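Local atomic coordinates of DNA-binding transcriptional repressor YiaJ (Escherichia coli, PDB entry 1YSQ), a protein that represses transcription of the yiaKLMNOPQRS operon, which may serve 2,3-diketo-L-gulonate use, and is represented here by its C-terminal, IclR-type effector-binding domain. Residues N30-E35 with Q60-Y65; L64-M69 with Q94-N99; G70-A75 with C132-V137; Y146-S151 with E171-I176. All coordinates share one frame; numbering follows the deposited sequence.

Contact 1: residues N30-E35 with Q60-Y65. With PO4 (phosphate ion), chain D.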
loop_
_atom_site.group_PDB
_atom_site.type_symbol
_atom_site.label_atom_id
_atom_site.label_comp_id
_atom_site.label_asym_id
_atom_site.label_seq_id
_atom_site.Cartn_x
_atom_site.Cartn_y
_atom_site.Cartn_z
ATOM N N ASN A 30 2.337 3.808 6.107
ATOM C CA ASN A 30 1.666 4.628 5.088
ATOM C C ASN A 30 0.196 4.277 5.054
ATOM O O ASN A 30 -0.176 3.105 5.193
ATOM C CB ASN A 30 2.225 4.328 3.684
ATOM C CG ASN A 30 3.741 4.331 3.644
ATOM O OD1 ASN A 30 4.389 3.284 3.522
ATOM N ND2 ASN A 30 4.314 5.505 3.755
ATOM N N PHE A 31 -0.632 5.289 4.824
ATOM C CA PHE A 31 -2.076 5.076 4.717
ATOM C C PHE A 31 -2.589 5.928 3.570
ATOM O O PHE A 31 -2.435 7.154 3.576
ATOM C CB PHE A 31 -2.750 5.467 6.035
ATOM C CG PHE A 31 -4.220 5.170 6.089
ATOM C CD1 PHE A 31 -4.693 3.862 5.978
ATOM C CD2 PHE A 31 -5.136 6.188 6.294
ATOM C CE1 PHE A 31 -6.075 3.583 6.037
ATOM C CE2 PHE A 31 -6.521 5.904 6.362
ATOM C CZ PHE A 31 -6.978 4.606 6.227
ATOM N N SER A 32 -3.170 5.268 2.573
ATOM C CA SER A 32 -3.634 5.965 1.386
ATOM C C SER A 32 -5.126 5.779 1.140
ATOM O O SER A 32 -5.748 4.868 1.710
ATOM C CB SER A 32 -2.846 5.497 0.156
ATOM O OG SER A 32 -3.308 4.208 -0.253
ATOM N N SER A 33 -5.680 6.661 0.301
ATOM C CA SER A 33 -6.996 6.480 -0.302
ATOM C C SER A 33 -6.772 6.325 -1.801
ATOM O O SER A 33 -5.687 6.631 -2.317
ATOM C CB SER A 33 -7.908 7.684 -0.023
ATOM O OG SER A 33 -7.335 8.868 -0.582
ATOM N N ARG A 34 -7.772 5.805 -2.499
ATOM C CA ARG A 34 -7.731 5.775 -3.949
ATOM C C ARG A 34 -8.390 7.010 -4.540
ATOM O O ARG A 34 -9.476 7.396 -4.131
ATOM C CB ARG A 34 -8.419 4.518 -4.498
ATOM C CG ARG A 34 -8.022 4.243 -5.947
ATOM C CD ARG A 34 -8.992 3.380 -6.712
ATOM N NE ARG A 34 -8.533 3.249 -8.091
ATOM C CZ ARG A 34 -8.728 2.184 -8.860
ATOM N NH1 ARG A 34 -9.386 1.123 -8.395
ATOM N NH2 ARG A 34 -8.251 2.177 -10.096
ATOM N N GLU A 35 -7.723 7.635 -5.505
ATOM C CA GLU A 35 -8.362 8.675 -6.302
ATOM C C GLU A 35 -8.201 8.309 -7.767
ATOM O O GLU A 35 -7.303 8.814 -8.445
ATOM C CB GLU A 35 -7.752 10.045 -5.995
ATOM C CG GLU A 35 -8.352 11.208 -6.755
ATOM C CD GLU A 35 -7.822 12.533 -6.242
ATOM O OE1 GLU A 35 -6.683 12.925 -6.607
ATOM O OE2 GLU A 35 -8.539 13.166 -5.450
ATOM N N GLN A 60 1.109 13.280 -1.220
ATOM C CA GLN A 60 1.736 12.725 -2.419
ATOM C C GLN A 60 0.729 11.905 -3.249
ATOM O O GLN A 60 -0.094 11.176 -2.676
ATOM C CB GLN A 60 2.911 11.835 -2.043
ATOM C CG GLN A 60 3.705 11.297 -3.237
ATOM C CD GLN A 60 4.924 10.514 -2.789
ATOM O OE1 GLN A 60 4.921 9.933 -1.708
ATOM N NE2 GLN A 60 5.962 10.498 -3.611
ATOM N N HIS A 61 0.825 12.018 -4.574
ATOM C CA HIS A 61 0.069 11.159 -5.494
ATOM C C HIS A 61 0.995 10.089 -6.037
ATOM O O HIS A 61 2.027 10.380 -6.633
ATOM C CB HIS A 61 -0.524 11.956 -6.653
ATOM C CG HIS A 61 -1.608 12.910 -6.249
ATOM N ND1 HIS A 61 -2.431 13.520 -7.173
ATOM C CD2 HIS A 61 -2.023 13.341 -5.033
ATOM C CE1 HIS A 61 -3.302 14.292 -6.544
ATOM N NE2 HIS A 61 -3.086 14.190 -5.244
ATOM N N MET A 62 0.610 8.839 -5.798
ATOM C CA MET A 62 1.442 7.703 -6.068
ATOM C C MET A 62 0.804 6.953 -7.315
ATOM O O MET A 62 -0.391 6.620 -7.272
ATOM C CB MET A 62 1.584 6.941 -4.684
ATOM C CG MET A 62 1.283 7.849 -3.113
ATOM S SD MET A 62 1.914 6.671 -2.035
ATOM C CE MET A 62 0.487 6.253 -1.283
ATOM N N PRO A 63 1.522 6.754 -8.450
ATOM C CA PRO A 63 0.907 6.044 -9.602
ATOM C C PRO A 63 0.540 4.595 -9.250
ATOM O O PRO A 63 1.254 3.943 -8.476
ATOM C CB PRO A 63 2.006 6.035 -10.676
ATOM C CG PRO A 63 2.977 7.104 -10.261
ATOM C CD PRO A 63 2.922 7.127 -8.741
ATOM N N LEU A 64 -0.567 4.107 -9.786
ATOM C CA LEU A 64 -1.047 2.768 -9.417
ATOM C C LEU A 64 -0.049 1.645 -9.715
ATOM O O LEU A 64 0.073 0.709 -8.921
ATOM C CB LEU A 64 -2.388 2.458 -10.095
ATOM C CG LEU A 64 -3.591 3.367 -9.733
ATOM C CD1 LEU A 64 -4.848 2.860 -10.432
ATOM C CD2 LEU A 64 -3.828 3.504 -8.245
ATOM N N TYR A 65 0.658 1.745 -10.847
ATOM C CA TYR A 65 1.446 0.616 -11.369
ATOM C C TYR A 65 2.716 0.302 -10.565
ATOM O O TYR A 65 3.231 -0.807 -10.645
ATOM C CB TYR A 65 1.801 0.832 -12.852
ATOM C CG TYR A 65 3.017 1.713 -13.051
ATOM C CD1 TYR A 65 4.272 1.158 -13.337
ATOM C CD2 TYR A 65 2.913 3.102 -12.928
ATOM C CE1 TYR A 65 5.406 1.963 -13.488
ATOM C CE2 TYR A 65 4.030 3.926 -13.090
ATOM C CZ TYR A 65 5.277 3.345 -13.363
ATOM O OH TYR A 65 6.376 4.161 -13.538
HETATM P P PO4 D . -11.092 -0.348 -5.527
HETATM O O1 PO4 D . -10.144 0.509 -4.714
HETATM O O2 PO4 D . -10.403 -1.637 -5.936
HETATM O O3 PO4 D . -12.343 -0.637 -4.722
HETATM O O4 PO4 D . -11.417 0.441 -6.778
#
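R34, E35 and S32 each meet one side chain of 61-64, and the meetings are of apolar or loosely polar kind, with no hydrogen bond joining the two segments. R34 sends its chain out extended from CG to NE, CG standing anti to the backbone N (chi1 -162°), and crosses L64 at about a right angle, NH2 lying 3.5 Å from CD1 of L64. The guanidinium is fixed at several points: NE bonds to D36 O, Y81 makes a cation-pi contact, and NH1 gives a weak hydrogen bond to O4 of the phosphate of chain D, 2.7 Å away but bent to 129°. This anion, probably from the crystallisation liquor, lies at the guanidinium edge. E35 also stretches out, bringing OE1 to 3.6 Å from CE1 of H61, the carboxylate and ring planes nearly perpendicular. H38 joins the two, bonding to OE1 of E35 and stacking on the ring of H61. On the buried side the chain of M62 bends at its last torsion (chi3 -113°), which carries its CE to 3.7 Å from CB of S32, while the S32 hydroxyl turns to Y73. The pairing spans the intervening strand 38-45, linking the short edge strand 61-63 to strand 28-35, two places in from that edge of the antiparallel sheet in this GAF-like IclR effector domain.

Contact 2: residues L64-M69 with Q94-N99. With PO4 (phosphate ion), chain B.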
loop_
_atom_site.group_PDB
_atom_site.type_symbol
_atom_site.label_atom_id
_atom_site.label_comp_id
_atom_site.label_asym_id
_atom_site.label_seq_id
_atom_site.Cartn_x
_atom_site.Cartn_y
_atom_site.Cartn_z
ATOM N N LEU A 64 -0.567 4.107 -9.786
ATOM C CA LEU A 64 -1.047 2.768 -9.417
ATOM C C LEU A 64 -0.049 1.645 -9.715
ATOM O O LEU A 64 0.073 0.709 -8.921
ATOM C CB LEU A 64 -2.388 2.458 -10.095
ATOM C CG LEU A 64 -3.591 3.367 -9.733
ATOM C CD1 LEU A 64 -4.848 2.860 -10.432
ATOM C CD2 LEU A 64 -3.828 3.504 -8.245
ATOM N N TYR A 65 0.658 1.745 -10.847
ATOM C CA TYR A 65 1.446 0.616 -11.369
ATOM C C TYR A 65 2.716 0.302 -10.565
ATOM O O TYR A 65 3.231 -0.807 -10.645
ATOM C CB TYR A 65 1.801 0.832 -12.852
ATOM C CG TYR A 65 3.017 1.713 -13.051
ATOM C CD1 TYR A 65 4.272 1.158 -13.337
ATOM C CD2 TYR A 65 2.913 3.102 -12.928
ATOM C CE1 TYR A 65 5.406 1.963 -13.488
ATOM C CE2 TYR A 65 4.030 3.926 -13.090
ATOM C CZ TYR A 65 5.277 3.345 -13.363
ATOM O OH TYR A 65 6.376 4.161 -13.538
ATOM N N CYS A 66 3.224 1.285 -9.812
ATOM C CA CYS A 66 4.498 1.131 -9.086
ATOM C C CYS A 66 4.335 1.286 -7.563
ATOM O O CYS A 66 5.316 1.300 -6.831
ATOM C CB CYS A 66 5.564 2.111 -9.641
ATOM S SG CYS A 66 5.043 3.839 -9.563
ATOM N N SER A 67 3.085 1.395 -7.107
ATOM C CA SER A 67 2.737 1.530 -5.691
ATOM C C SER A 67 2.112 0.221 -5.241
ATOM O O SER A 67 1.164 -0.261 -5.873
ATOM C CB SER A 67 1.739 2.681 -5.496
ATOM O OG SER A 67 1.077 2.645 -4.239
ATOM N N ALA A 68 2.618 -0.351 -4.148
ATOM C CA ALA A 68 2.008 -1.578 -3.604
ATOM C C ALA A 68 0.519 -1.376 -3.273
ATOM O O ALA A 68 -0.331 -2.206 -3.633
ATOM C CB ALA A 68 2.788 -2.095 -2.383
ATOM N N MET A 69 0.203 -0.280 -2.586
ATOM C CA MET A 69 -1.193 0.096 -2.320
ATOM C C MET A 69 -1.982 0.316 -3.628
ATOM O O MET A 69 -3.127 -0.145 -3.752
ATOM C CB MET A 69 -1.251 1.328 -1.411
ATOM C CG MET A 69 -0.803 1.051 0.068
ATOM S SD MET A 69 -0.960 2.479 1.205
ATOM C CE MET A 69 0.231 3.434 0.571
ATOM N N GLN A 94 6.879 3.728 -16.625
ATOM C CA GLN A 94 8.303 3.766 -16.944
ATOM C C GLN A 94 9.086 2.825 -16.034
ATOM O O GLN A 94 8.706 2.629 -14.872
ATOM C CB GLN A 94 8.837 5.204 -16.812
ATOM C CG GLN A 94 8.269 6.199 -17.848
ATOM C CD GLN A 94 8.712 5.902 -19.279
ATOM O OE1 GLN A 94 9.833 5.455 -19.504
ATOM N NE2 GLN A 94 7.830 6.150 -20.243
ATOM N N PRO A 95 10.172 2.253 -16.551
ATOM C CA PRO A 95 10.991 1.315 -15.777
ATOM C C PRO A 95 11.857 2.026 -14.753
ATOM O O PRO A 95 13.037 2.296 -15.019
ATOM C CB PRO A 95 11.858 0.640 -16.845
ATOM C CG PRO A 95 11.994 1.684 -17.934
ATOM C CD PRO A 95 10.700 2.452 -17.917
ATOM N N LEU A 96 11.287 2.298 -13.585
ATOM C CA LEU A 96 12.000 2.991 -12.516
ATOM C C LEU A 96 13.199 2.187 -12.024
ATOM O O LEU A 96 14.274 2.747 -11.754
ATOM C CB LEU A 96 11.044 3.319 -11.355
ATOM C CG LEU A 96 9.755 4.078 -11.708
ATOM C CD1 LEU A 96 8.940 4.321 -10.448
ATOM C CD2 LEU A 96 10.031 5.392 -12.433
ATOM N N THR A 97 13.009 0.877 -11.890
ATOM C CA THR A 97 14.115 -0.061 -11.668
ATOM C C THR A 97 13.937 -1.223 -12.608
ATOM O O THR A 97 12.927 -1.304 -13.327
ATOM C CB THR A 97 14.143 -0.608 -10.208
ATOM O OG1 THR A 97 13.011 -1.466 -9.990
ATOM C CG2 THR A 97 13.996 0.499 -9.198
ATOM N N ARG A 98 14.898 -2.148 -12.570
ATOM C CA ARG A 98 14.809 -3.380 -13.345
ATOM C C ARG A 98 13.613 -4.263 -12.929
ATOM O O ARG A 98 13.260 -5.209 -13.632
ATOM C CB ARG A 98 16.117 -4.167 -13.204
ATOM C CG ARG A 98 16.411 -4.619 -11.779
ATOM C CD ARG A 98 17.670 -5.465 -11.633
ATOM N NE ARG A 98 17.919 -5.832 -10.236
ATOM C CZ ARG A 98 18.954 -5.393 -9.507
ATOM N NH1 ARG A 98 19.855 -4.564 -10.030
ATOM N NH2 ARG A 98 19.093 -5.784 -8.241
ATOM N N ASN A 99 13.006 -3.949 -11.782
ATOM C CA ASN A 99 11.907 -4.737 -11.221
ATOM C C ASN A 99 10.519 -4.153 -11.449
ATOM O O ASN A 99 9.527 -4.843 -11.229
ATOM C CB ASN A 99 12.107 -4.943 -9.716
ATOM C CG ASN A 99 13.462 -5.547 -9.395
ATOM O OD1 ASN A 99 13.802 -6.618 -9.904
ATOM N ND2 ASN A 99 14.246 -4.861 -8.560
HETATM P P PO4 B . 3.384 1.959 -1.460
HETATM O O1 PO4 B . 4.399 1.165 -2.303
HETATM O O2 PO4 B . 2.028 1.331 -1.467
HETATM O O3 PO4 B . 3.864 2.144 -0.032
HETATM O O4 PO4 B . 3.288 3.326 -2.117
#
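The loop that delivers the chain from edge strand 61-63 to the N-terminus of helix 68-75 is pinned by Y65 and C66, which rest on Q94 and L96 of the long connection between helices 79-88 and 104-117. With CG of Y65 set between its backbone N and carbonyl carbon (chi1 83°), the ring projects toward that connection, and its hydroxyl OH lies 3.1 Å from the backbone O of Q94, a probable hydrogen bond approaching at the ring edge. L96 packs on the same hydroxyl, its branch carbon CG 3.8 Å from Y65 OH, while CD1 of L96 continues to SG of C66 at 4.0 Å. CB of C66 covers the centre of one face of the Y65 ring. A phenylalanine at Y65 would probably leave the carbonyl of Q94 without its hydroxyl partner and the loop more free to shift. Beyond this anchor begins a helix N-terminus that binds an anion: S67 is the N-cap, its OG bonded to G70 N, and A68 N and M69 N donate to separate oxygens of the phosphate of chain B. The bond from M69 N to O2 is short and almost straight (2.7 Å, 172°), and A68 N to O1 measures 3.0 Å. OG of S67 stands 3.1 Å from O4, and S149 completes the grip from the sheet. The helix dipole would probably favour such a charge. The ion probably came from the crystallisation liquor, but its place is consistent with the effector pocket of IclR relatives. Within 94-99, OG1 of T97 accepts from N99 N in an ST turn.

Contact 3: residues G70-A75 with C132-V137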
loop_
_atom_site.group_PDB
_atom_site.type_symbol
_atom_site.label_atom_id
_atom_site.label_comp_id
_atom_site.label_asym_id
_atom_site.label_seq_id
_atom_site.Cartn_x
_atom_site.Cartn_y
_atom_site.Cartn_z
ATOM N N GLY A 70 -1.359 0.987 -4.603
ATOM C CA GLY A 70 -1.974 1.198 -5.914
ATOM C C GLY A 70 -2.292 -0.115 -6.629
ATOM O O GLY A 70 -3.349 -0.255 -7.246
ATOM N N LYS A 71 -1.386 -1.092 -6.527
ATOM C CA LYS A 71 -1.625 -2.407 -7.127
ATOM C C LYS A 71 -2.800 -3.118 -6.452
ATOM O O LYS A 71 -3.604 -3.781 -7.121
ATOM C CB LYS A 71 -0.353 -3.260 -7.106
ATOM C CG LYS A 71 0.704 -2.747 -8.093
ATOM C CD LYS A 71 1.897 -3.723 -8.221
ATOM C CE LYS A 71 2.670 -3.811 -6.900
ATOM N NZ LYS A 71 3.886 -4.676 -6.982
ATOM N N ILE A 72 -2.934 -2.940 -5.139
ATOM C CA ILE A 72 -4.104 -3.465 -4.419
ATOM C C ILE A 72 -5.394 -2.870 -4.988
ATOM O O ILE A 72 -6.342 -3.594 -5.270
ATOM C CB ILE A 72 -3.963 -3.180 -2.911
ATOM C CG1 ILE A 72 -2.937 -4.135 -2.310
ATOM C CG2 ILE A 72 -5.318 -3.298 -2.165
ATOM C CD1 ILE A 72 -2.483 -3.731 -0.939
ATOM N N TYR A 73 -5.420 -1.549 -5.183
ATOM C CA TYR A 73 -6.612 -0.919 -5.762
ATOM C C TYR A 73 -6.950 -1.529 -7.115
ATOM O O TYR A 73 -8.097 -1.861 -7.364
ATOM C CB TYR A 73 -6.420 0.594 -5.896
ATOM C CG TYR A 73 -6.264 1.305 -4.561
ATOM C CD1 TYR A 73 -7.100 1.004 -3.486
ATOM C CD2 TYR A 73 -5.289 2.299 -4.387
ATOM C CE1 TYR A 73 -6.976 1.669 -2.250
ATOM C CE2 TYR A 73 -5.146 2.966 -3.146
ATOM C CZ TYR A 73 -5.994 2.648 -2.093
ATOM O OH TYR A 73 -5.871 3.310 -0.888
ATOM N N MET A 74 -5.953 -1.692 -7.987
ATOM C CA MET A 74 -6.229 -2.326 -9.293
ATOM C C MET A 74 -6.651 -3.802 -9.160
ATOM O O MET A 74 -7.536 -4.266 -9.895
ATOM C CB MET A 74 -5.045 -2.196 -10.251
ATOM C CG MET A 74 -4.866 -0.753 -10.813
ATOM S SD MET A 74 -3.772 -0.560 -12.280
ATOM C CE MET A 74 -2.384 -1.196 -11.664
ATOM N N ALA A 75 -6.030 -4.528 -8.227
ATOM C CA ALA A 75 -6.314 -5.956 -8.050
ATOM C C ALA A 75 -7.760 -6.205 -7.650
ATOM O O ALA A 75 -8.336 -7.234 -8.006
ATOM C CB ALA A 75 -5.361 -6.575 -7.023
ATOM N N CYS A 132 8.147 -2.712 0.187
ATOM C CA CYS A 132 6.956 -2.425 0.987
ATOM C C CYS A 132 6.035 -3.633 1.025
ATOM O O CYS A 132 6.086 -4.488 0.125
ATOM C CB CYS A 132 6.186 -1.221 0.413
ATOM S SG CYS A 132 7.283 0.185 0.115
ATOM N N ILE A 133 5.204 -3.700 2.068
ATOM C CA ILE A 133 4.124 -4.715 2.146
ATOM C C ILE A 133 2.837 -3.932 2.355
ATOM O O ILE A 133 2.805 -3.037 3.196
ATOM C CB ILE A 133 4.324 -5.675 3.344
ATOM C CG1 ILE A 133 5.743 -6.239 3.379
ATOM C CG2 ILE A 133 3.301 -6.849 3.294
ATOM C CD1 ILE A 133 6.140 -6.758 4.767
ATOM N N ALA A 134 1.782 -4.268 1.613
ATOM C CA ALA A 134 0.546 -3.485 1.670
ATOM C C ALA A 134 -0.675 -4.408 1.762
ATOM O O ALA A 134 -0.637 -5.565 1.296
ATOM C CB ALA A 134 0.437 -2.577 0.439
ATOM N N VAL A 135 -1.735 -3.899 2.389
ATOM C CA VAL A 135 -3.008 -4.605 2.511
ATOM C C VAL A 135 -4.193 -3.655 2.239
ATOM O O VAL A 135 -4.089 -2.447 2.446
ATOM C CB VAL A 135 -3.203 -5.248 3.924
ATOM C CG1 VAL A 135 -2.230 -6.398 4.156
ATOM C CG2 VAL A 135 -3.104 -4.192 5.040
ATOM N N PRO A 136 -5.320 -4.201 1.783
ATOM C CA PRO A 136 -6.556 -3.418 1.620
ATOM C C PRO A 136 -7.260 -3.117 2.945
ATOM O O PRO A 136 -7.103 -3.879 3.897
ATOM C CB PRO A 136 -7.436 -4.345 0.770
ATOM C CG PRO A 136 -6.974 -5.757 1.161
ATOM C CD PRO A 136 -5.485 -5.606 1.344
ATOM N N VAL A 137 -7.996 -1.999 3.001
ATOM C CA VAL A 137 -8.958 -1.721 4.069
ATOM C C VAL A 137 -10.308 -1.804 3.367
ATOM O O VAL A 137 -10.586 -1.024 2.460
ATOM C CB VAL A 137 -8.771 -0.305 4.679
ATOM C CG1 VAL A 137 -9.912 0.042 5.679
ATOM C CG2 VAL A 137 -7.400 -0.191 5.329
#
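I72 alone carries this helix segment onto A134, V135 and P136, and the residues before and after it turn to other partners. G70, near the helix start, has its N capped by S67. K71 extends past the strand without touching it, NZ forming salt bridges with E110 and E125. At I72 the two branches divide the strand between them. CG1 lies beside the backbone N (chi1 -75°) and carries CD1 over the face of the peptide joining A134 to V135, 3.3 Å from A134 C and 3.4 Å from V135 N. CD1 of I72 also makes a tight contact with CB of A134, at 3.4 Å. CG2 of I72, anti to the backbone N, meets CB of P136 at 3.8 Å. A glycine in place of I72 would probably open a gap over this peptide and remove these methyl contacts on A134 and P136. Y73 then turns its hydroxyl to S32, M74 packs on L64, and A75 lies against L111 and I114. The segment axes approach to 8.2 Å and run 42° apart, so helix 68-75 slants across strand 130-137, with helix 104-117 beside it and helix 162-182 touching V135 on the other face of the sheet.

Contact 4: residues Y146-S151 with E171-I176. With PO4 (phosphate ion), chain B.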
loop_
_atom_site.group_PDB
_atom_site.type_symbol
_atom_site.label_atom_id
_atom_site.label_comp_id
_atom_site.label_asym_id
_atom_site.label_seq_id
_atom_site.Cartn_x
_atom_site.Cartn_y
_atom_site.Cartn_z
ATOM N N TYR A 146 -9.367 2.392 0.893
ATOM C CA TYR A 146 -8.117 2.785 1.571
ATOM C C TYR A 146 -7.206 1.571 1.636
ATOM O O TYR A 146 -7.656 0.440 1.465
ATOM C CB TYR A 146 -8.354 3.287 3.008
ATOM C CG TYR A 146 -9.403 4.354 3.105
ATOM C CD1 TYR A 146 -9.123 5.671 2.737
ATOM C CD2 TYR A 146 -10.690 4.045 3.528
ATOM C CE1 TYR A 146 -10.105 6.648 2.790
ATOM C CE2 TYR A 146 -11.671 5.024 3.593
ATOM C CZ TYR A 146 -11.369 6.307 3.224
ATOM O OH TYR A 146 -12.343 7.258 3.294
ATOM N N ALA A 147 -5.930 1.818 1.910
ATOM C CA ALA A 147 -4.958 0.742 2.016
ATOM C C ALA A 147 -3.858 1.177 2.976
ATOM O O ALA A 147 -3.636 2.376 3.187
ATOM C CB ALA A 147 -4.386 0.410 0.625
ATOM N N VAL A 148 -3.173 0.200 3.558
ATOM C CA VAL A 148 -2.118 0.480 4.526
ATOM C C VAL A 148 -0.854 -0.214 4.042
ATOM O O VAL A 148 -0.928 -1.320 3.515
ATOM C CB VAL A 148 -2.449 -0.112 5.929
ATOM C CG1 VAL A 148 -1.392 0.299 6.986
ATOM C CG2 VAL A 148 -3.844 0.275 6.395
ATOM N N SER A 149 0.308 0.413 4.246
ATOM C CA SER A 149 1.558 -0.261 3.909
ATOM C C SER A 149 2.672 -0.010 4.913
ATOM O O SER A 149 2.624 0.964 5.670
ATOM C CB SER A 149 1.991 0.089 2.469
ATOM O OG SER A 149 2.555 1.388 2.387
ATOM N N ILE A 150 3.641 -0.927 4.948
ATOM C CA ILE A 150 4.856 -0.759 5.742
ATOM C C ILE A 150 6.020 -0.641 4.769
ATOM O O ILE A 150 6.161 -1.492 3.887
ATOM C CB ILE A 150 5.092 -1.988 6.676
ATOM C CG1 ILE A 150 3.964 -2.120 7.713
ATOM C CG2 ILE A 150 6.481 -1.878 7.343
ATOM C CD1 ILE A 150 4.031 -3.423 8.594
ATOM N N SER A 151 6.863 0.392 4.917
ATOM C CA SER A 151 8.073 0.497 4.093
ATOM C C SER A 151 9.270 0.182 4.966
ATOM O O SER A 151 9.306 0.566 6.142
ATOM C CB SER A 151 8.268 1.910 3.496
ATOM O OG SER A 151 7.076 2.456 2.947
ATOM N N GLU A 171 -3.788 -7.301 10.719
ATOM C CA GLU A 171 -4.609 -7.088 11.914
ATOM C C GLU A 171 -4.986 -5.604 12.061
ATOM O O GLU A 171 -6.107 -5.275 12.461
ATOM C CB GLU A 171 -3.892 -7.604 13.157
ATOM C CG GLU A 171 -3.897 -9.126 13.251
ATOM C CD GLU A 171 -2.916 -9.670 14.272
ATOM O OE1 GLU A 171 -2.204 -8.872 14.917
ATOM O OE2 GLU A 171 -2.853 -10.905 14.417
ATOM N N THR A 172 -4.032 -4.730 11.734
ATOM C CA THR A 172 -4.245 -3.284 11.742
ATOM C C THR A 172 -5.335 -2.876 10.736
ATOM O O THR A 172 -6.287 -2.185 11.123
ATOM C CB THR A 172 -2.908 -2.568 11.482
ATOM O OG1 THR A 172 -1.990 -2.850 12.563
ATOM C CG2 THR A 172 -3.069 -1.039 11.490
ATOM N N ALA A 173 -5.208 -3.315 9.470
ATOM C CA ALA A 173 -6.213 -3.039 8.451
ATOM C C ALA A 173 -7.587 -3.587 8.844
ATOM O O ALA A 173 -8.587 -2.927 8.635
ATOM C CB ALA A 173 -5.795 -3.600 7.088
ATOM N N GLN A 174 -7.627 -4.793 9.402
ATOM C CA GLN A 174 -8.889 -5.406 9.815
ATOM C C GLN A 174 -9.610 -4.555 10.861
ATOM O O GLN A 174 -10.818 -4.356 10.766
ATOM C CB GLN A 174 -8.657 -6.812 10.372
ATOM C CG GLN A 174 -8.424 -7.886 9.305
ATOM C CD GLN A 174 -7.898 -9.205 9.900
ATOM O OE1 GLN A 174 -7.279 -9.218 10.977
ATOM N NE2 GLN A 174 -8.158 -10.309 9.209
ATOM N N ALA A 175 -8.861 -4.058 11.848
ATOM C CA ALA A 175 -9.423 -3.226 12.910
ATOM C C ALA A 175 -10.020 -1.922 12.347
ATOM O O ALA A 175 -11.153 -1.550 12.688
ATOM C CB ALA A 175 -8.366 -2.929 13.971
ATOM N N ILE A 176 -9.260 -1.254 11.475
ATOM C CA ILE A 176 -9.746 -0.067 10.763
ATOM C C ILE A 176 -11.008 -0.376 9.945
ATOM O O ILE A 176 -12.000 0.345 10.025
ATOM C CB ILE A 176 -8.630 0.529 9.848
ATOM C CG1 ILE A 176 -7.410 0.949 10.691
ATOM C CG2 ILE A 176 -9.185 1.704 8.991
ATOM C CD1 ILE A 176 -6.132 1.260 9.876
HETATM P P PO4 B . 3.384 1.959 -1.460
HETATM O O1 PO4 B . 4.399 1.165 -2.303
HETATM O O2 PO4 B . 2.028 1.331 -1.467
HETATM O O3 PO4 B . 3.864 2.144 -0.032
HETATM O O4 PO4 B . 3.288 3.326 -2.117
#
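V148 faces A173 and I176 across the buried seam between strand 146-153 and helix 162-182, and it makes all the close contacts between the two segments. Its CG1 stands anti to the backbone N (chi1 -175°), which puts CG2 beside that N and facing the helix. CG2 lies 4.4 Å from CB of A173 and 4.3 Å from CD1 of I176, the two helix residues being one turn apart. The small side chain of A173 lets the backbones come near, V148 CA and A173 CA being 6.7 Å apart, while I176 covers the longer distance with its extended CG1-CD1 arm. Even here the fit is that of ordinary apolar packing, completed by F31, V137 and L18 around V148.

This is the sheet-and-helix layer of a GAF-like domain: helices 8-25 and 162-182 cover one face, and helix 68-75 lies on the other. The seam thins toward the helix flanks. CG2 of T172 stays 5.0 Å from CG1 of V148, and T172 spends its OG1 on P168 O, one turn back. E171 and Q174 point into solvent on the outer side of the helix, and E171 makes a long, weak ion pair with K167.

The neighbouring strand residue S149 serves the opposite face. Its OG, between the backbone N and carbonyl carbon (chi1 77°), is 2.9 Å from O3 of the phosphate of chain B, a probable hydrogen bond, and has a weak one with N30. A147, also directed away from helix 162-182, packs under M69 and Y73.

Overall arrangement
Contacts 3 and 4 are wholly buried and apolar, and they sandwich neighbouring strands 130-137 and 146-153 from opposite faces, contact 3 with helix 68-75 and contact 4 with helix 162-182. Contacts 1 and 2 are only partly buried and mix polar with apolar partners. They share L64 and Y65, where the chain passes from edge strand to helix. M69 ties the groups together: its side chain packs on S32 and M62 of contact 1 and on A147 and S149 of contact 4. The phosphate of chain B likewise joins contact 2 to contact 4. Hydrocarbon packing carries the two buried contacts, tighter in contact 3, while hydroxyls, a guanidinium and bound phosphates mark contacts 1 and 2.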